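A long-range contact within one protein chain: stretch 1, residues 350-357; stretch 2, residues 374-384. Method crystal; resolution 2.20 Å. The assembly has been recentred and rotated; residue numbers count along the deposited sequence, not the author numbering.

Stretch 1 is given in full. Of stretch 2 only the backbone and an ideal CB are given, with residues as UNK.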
# COMPACT_ATOMS: atom_id res chain seq x y z
N GLN A 350 -0.76 10.72 3.95
CA GLN A 350 -0.34 9.45 4.49
C GLN A 350 -1.58 8.62 4.81
O GLN A 350 -1.56 7.78 5.69
CB GLN A 350 0.49 9.66 5.75
CG GLN A 350 1.75 10.47 5.52
CD GLN A 350 2.74 9.73 4.64
OE1 GLN A 350 3.40 10.33 3.79
NE2 GLN A 350 2.83 8.43 4.84
N GLY A 351 -2.66 8.89 4.09
CA GLY A 351 -3.90 8.16 4.28
C GLY A 351 -5.07 9.02 4.72
O GLY A 351 -6.19 8.52 4.82
N GLN A 352 -4.84 10.30 5.00
CA GLN A 352 -5.93 11.13 5.53
C GLN A 352 -6.96 11.43 4.44
O GLN A 352 -8.08 11.84 4.73
CB GLN A 352 -5.43 12.44 6.18
CG GLN A 352 -4.70 13.44 5.29
CD GLN A 352 -3.18 13.27 5.35
OE1 GLN A 352 -2.70 12.17 5.55
NE2 GLN A 352 -2.44 14.36 5.17
N VAL A 353 -6.56 11.29 3.19
CA VAL A 353 -7.54 11.29 2.10
C VAL A 353 -7.39 10.00 1.34
O VAL A 353 -6.30 9.70 0.84
CB VAL A 353 -7.41 12.46 1.12
CG1 VAL A 353 -8.43 12.27 -0.02
CG2 VAL A 353 -7.66 13.84 1.84
N LEU A 354 -8.48 9.25 1.24
CA LEU A 354 -8.46 7.93 0.58
C LEU A 354 -8.31 8.00 -0.93
O LEU A 354 -8.86 8.89 -1.56
CB LEU A 354 -9.75 7.14 0.91
CG LEU A 354 -9.91 6.62 2.34
CD1 LEU A 354 -11.20 5.74 2.55
CD2 LEU A 354 -8.65 5.85 2.72
N ASN A 355 -7.60 7.02 -1.51
CA ASN A 355 -7.50 6.85 -2.96
C ASN A 355 -6.77 7.99 -3.68
O ASN A 355 -7.00 8.21 -4.85
CB ASN A 355 -8.89 6.68 -3.61
CG ASN A 355 -9.77 5.69 -2.88
OD1 ASN A 355 -9.31 4.62 -2.44
ND2 ASN A 355 -11.04 6.02 -2.75
N LEU A 356 -5.92 8.72 -2.98
CA LEU A 356 -5.15 9.80 -3.60
C LEU A 356 -3.70 9.47 -3.34
O LEU A 356 -3.39 8.92 -2.30
CB LEU A 356 -5.51 11.16 -2.98
CG LEU A 356 -6.32 12.22 -3.75
CD1 LEU A 356 -7.42 11.63 -4.62
CD2 LEU A 356 -6.90 13.27 -2.82
N PRO A 357 -2.80 9.80 -4.28
CA PRO A 357 -1.43 9.31 -4.10
C PRO A 357 -0.83 9.71 -2.75
O PRO A 357 -1.12 10.79 -2.22
CB PRO A 357 -0.63 9.99 -5.22
CG PRO A 357 -1.65 10.47 -6.21
CD PRO A 357 -2.96 10.64 -5.48
N UNK A 374 -0.96 16.64 13.21
CA UNK A 374 -1.31 15.27 12.95
C UNK A 374 -2.63 15.22 12.18
O UNK A 374 -3.71 15.51 12.71
CB UNK A 374 -1.40 14.48 14.26
N UNK A 375 -2.54 14.84 10.91
CA UNK A 375 -3.73 14.78 10.06
C UNK A 375 -4.77 13.82 10.63
O UNK A 375 -4.44 12.81 11.26
CB UNK A 375 -3.35 14.35 8.64
N UNK A 376 -6.02 14.16 10.42
CA UNK A 376 -7.15 13.36 10.82
C UNK A 376 -7.68 12.62 9.58
O UNK A 376 -7.87 13.22 8.53
CB UNK A 376 -8.23 14.23 11.46
N UNK A 377 -7.84 11.30 9.70
CA UNK A 377 -8.38 10.49 8.62
C UNK A 377 -9.78 10.99 8.24
O UNK A 377 -10.68 10.99 9.06
CB UNK A 377 -8.42 9.02 9.03
N UNK A 378 -9.93 11.44 7.00
CA UNK A 378 -11.14 12.12 6.59
C UNK A 378 -11.97 11.39 5.54
O UNK A 378 -12.97 11.92 5.08
CB UNK A 378 -10.77 13.51 6.06
N UNK A 379 -11.54 10.19 5.14
CA UNK A 379 -12.31 9.37 4.20
C UNK A 379 -12.11 9.74 2.73
O UNK A 379 -11.05 10.22 2.36
CB UNK A 379 -13.80 9.48 4.54
N UNK A 380 -13.13 9.47 1.92
CA UNK A 380 -13.08 9.62 0.46
C UNK A 380 -13.87 10.84 -0.05
O UNK A 380 -14.85 11.25 0.55
CB UNK A 380 -13.62 8.35 -0.20
N UNK A 381 -13.44 11.37 -1.18
CA UNK A 381 -14.21 12.37 -1.92
C UNK A 381 -15.32 11.68 -2.69
O UNK A 381 -15.30 10.47 -2.82
CB UNK A 381 -13.31 13.17 -2.87
N UNK A 382 -16.31 12.43 -3.19
CA UNK A 382 -17.19 11.82 -4.20
C UNK A 382 -16.33 11.32 -5.37
O UNK A 382 -15.31 11.93 -5.69
CB UNK A 382 -18.24 12.82 -4.69
N UNK A 383 -16.77 10.25 -6.02
CA UNK A 383 -15.97 9.60 -7.04
C UNK A 383 -15.59 10.56 -8.19
O UNK A 383 -14.41 10.62 -8.61
CB UNK A 383 -16.73 8.39 -7.59
N UNK A 384 -16.56 11.33 -8.67
CA UNK A 384 -16.28 12.33 -9.71
C UNK A 384 -15.21 13.34 -9.30
O UNK A 384 -14.38 13.76 -10.10
CB UNK A 384 -17.57 13.08 -10.07

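Position 374 lies beyond the reach of stretch 1: no atom of that stretch comes within 5.5 Å of its ideal CB, so the contact places no demand on the side chain. The deposited residue is Q374, extended backbone near the end of a strand, with its side-chain NE2 hydrogen-bonded elsewhere in the structure.

Position 375 is different. Its CA-to-CB bond points toward stretch 1, and the ideal CB sits only 3.5 Å from Q352 CD. A long side chain would have to turn aside from the amide, whereas something small or compact fits directly. Phi of -59° and psi of 146° also permit proline. P375 is found, its CB 3.5 Å from Q352 CD, so that the compact ring packs against the end of the glutamine. That end is held in place by its own stretch: Q350 N donates to Q352 OE1 at 2.9 Å.

At 376 CA-to-CB points away, and stretch 1 is indifferent to the side chain; many residues would do. The deposited I376 meets stretch 1 through its backbone, its O lying 3.5 Å from Q352 CB.

The bond at 377 points sideways, with the ideal CB 4.8 Å from both Q352 CA and G351 O. There is room for a side chain of moderate length to bend back over the backbone of stretch 1, and an aliphatic one would suit. L377 does this: its CD2 lies 3.4 Å from G351 O and 3.6 Å from Q352 CA.

Position 378 has its ideal CB 3.4 Å from Q352 O, which favours a small residue. The backbone does the main work: the nitrogen of position 378 donates to Q352 O at 3.0 Å, which excludes proline. The deposited S378 turns its hydroxyl to its own stretch, with OG donating to I376 O at 2.9 Å.

A phi of 82° at 379 by itself favours glycine. G379 O accepts from L354 N at 3.0 Å in an almost straight bond, while G379 N donates to a water that in turn donates to G351 O, bridging the two stretches.

At 380 CA-to-CB points sideways, and the ideal CB is 4.2 Å from L354 CB and 4.3 Å from N355 ND2. A small residue such as alanine makes the apolar contact with L354, though others could too. A380 provides just a methyl, its CB 4.2 Å from L354 CB.

At 381 the ideal CB touches nothing, but V353 and L356 offer apolar groups to a longer aliphatic chain. L381 reaches them, CD1 lying 4.1 Å from L356 CD2 and 4.4 Å from V353 CG1. Its N donates to a second water, which donates to L354 O.

Positions 382 and 384 are out of reach; P382 occupies the N-cap position, right before a helix, and G384 lies within it. At 383 only a long chain could approach N355, and K383 does, NZ 4.4 Å from N355 ND2.

Stretch 2 (374-384) QPILSGALPKG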
# COMPACT_ATOMS: atom_id res chain seq x y z
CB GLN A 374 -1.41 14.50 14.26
CG GLN A 374 -0.17 14.62 15.15
CD GLN A 374 -0.29 13.79 16.43
OE1 GLN A 374 -1.06 14.12 17.31
NE2 GLN A 374 0.46 12.71 16.50
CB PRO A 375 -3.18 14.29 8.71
CG PRO A 375 -1.70 14.72 8.70
CD PRO A 375 -1.28 14.60 10.18
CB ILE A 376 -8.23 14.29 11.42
CG1 ILE A 376 -7.74 14.83 12.78
CG2 ILE A 376 -9.57 13.59 11.56
CD1 ILE A 376 -8.51 16.01 13.33
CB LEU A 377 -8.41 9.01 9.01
CG LEU A 377 -7.03 8.43 9.33
CD1 LEU A 377 -7.09 6.90 9.50
CD2 LEU A 377 -5.99 8.81 8.25
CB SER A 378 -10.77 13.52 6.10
OG SER A 378 -10.21 14.26 7.19
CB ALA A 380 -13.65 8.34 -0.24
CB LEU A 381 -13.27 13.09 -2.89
CG LEU A 381 -12.17 13.94 -2.21
CD1 LEU A 381 -10.94 14.09 -3.12
CD2 LEU A 381 -12.72 15.30 -1.82
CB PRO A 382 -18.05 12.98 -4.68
CG PRO A 382 -18.09 13.93 -3.52
CD PRO A 382 -16.75 13.78 -2.80
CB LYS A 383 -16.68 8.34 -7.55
CG LYS A 383 -15.94 7.62 -8.68
CD LYS A 383 -14.60 7.10 -8.23
CE LYS A 383 -14.77 6.10 -7.08
NZ LYS A 383 -13.42 5.84 -6.47
O HOH W 1 -8.87 8.66 5.48
O HOH W 2 -11.34 10.09 -2.52
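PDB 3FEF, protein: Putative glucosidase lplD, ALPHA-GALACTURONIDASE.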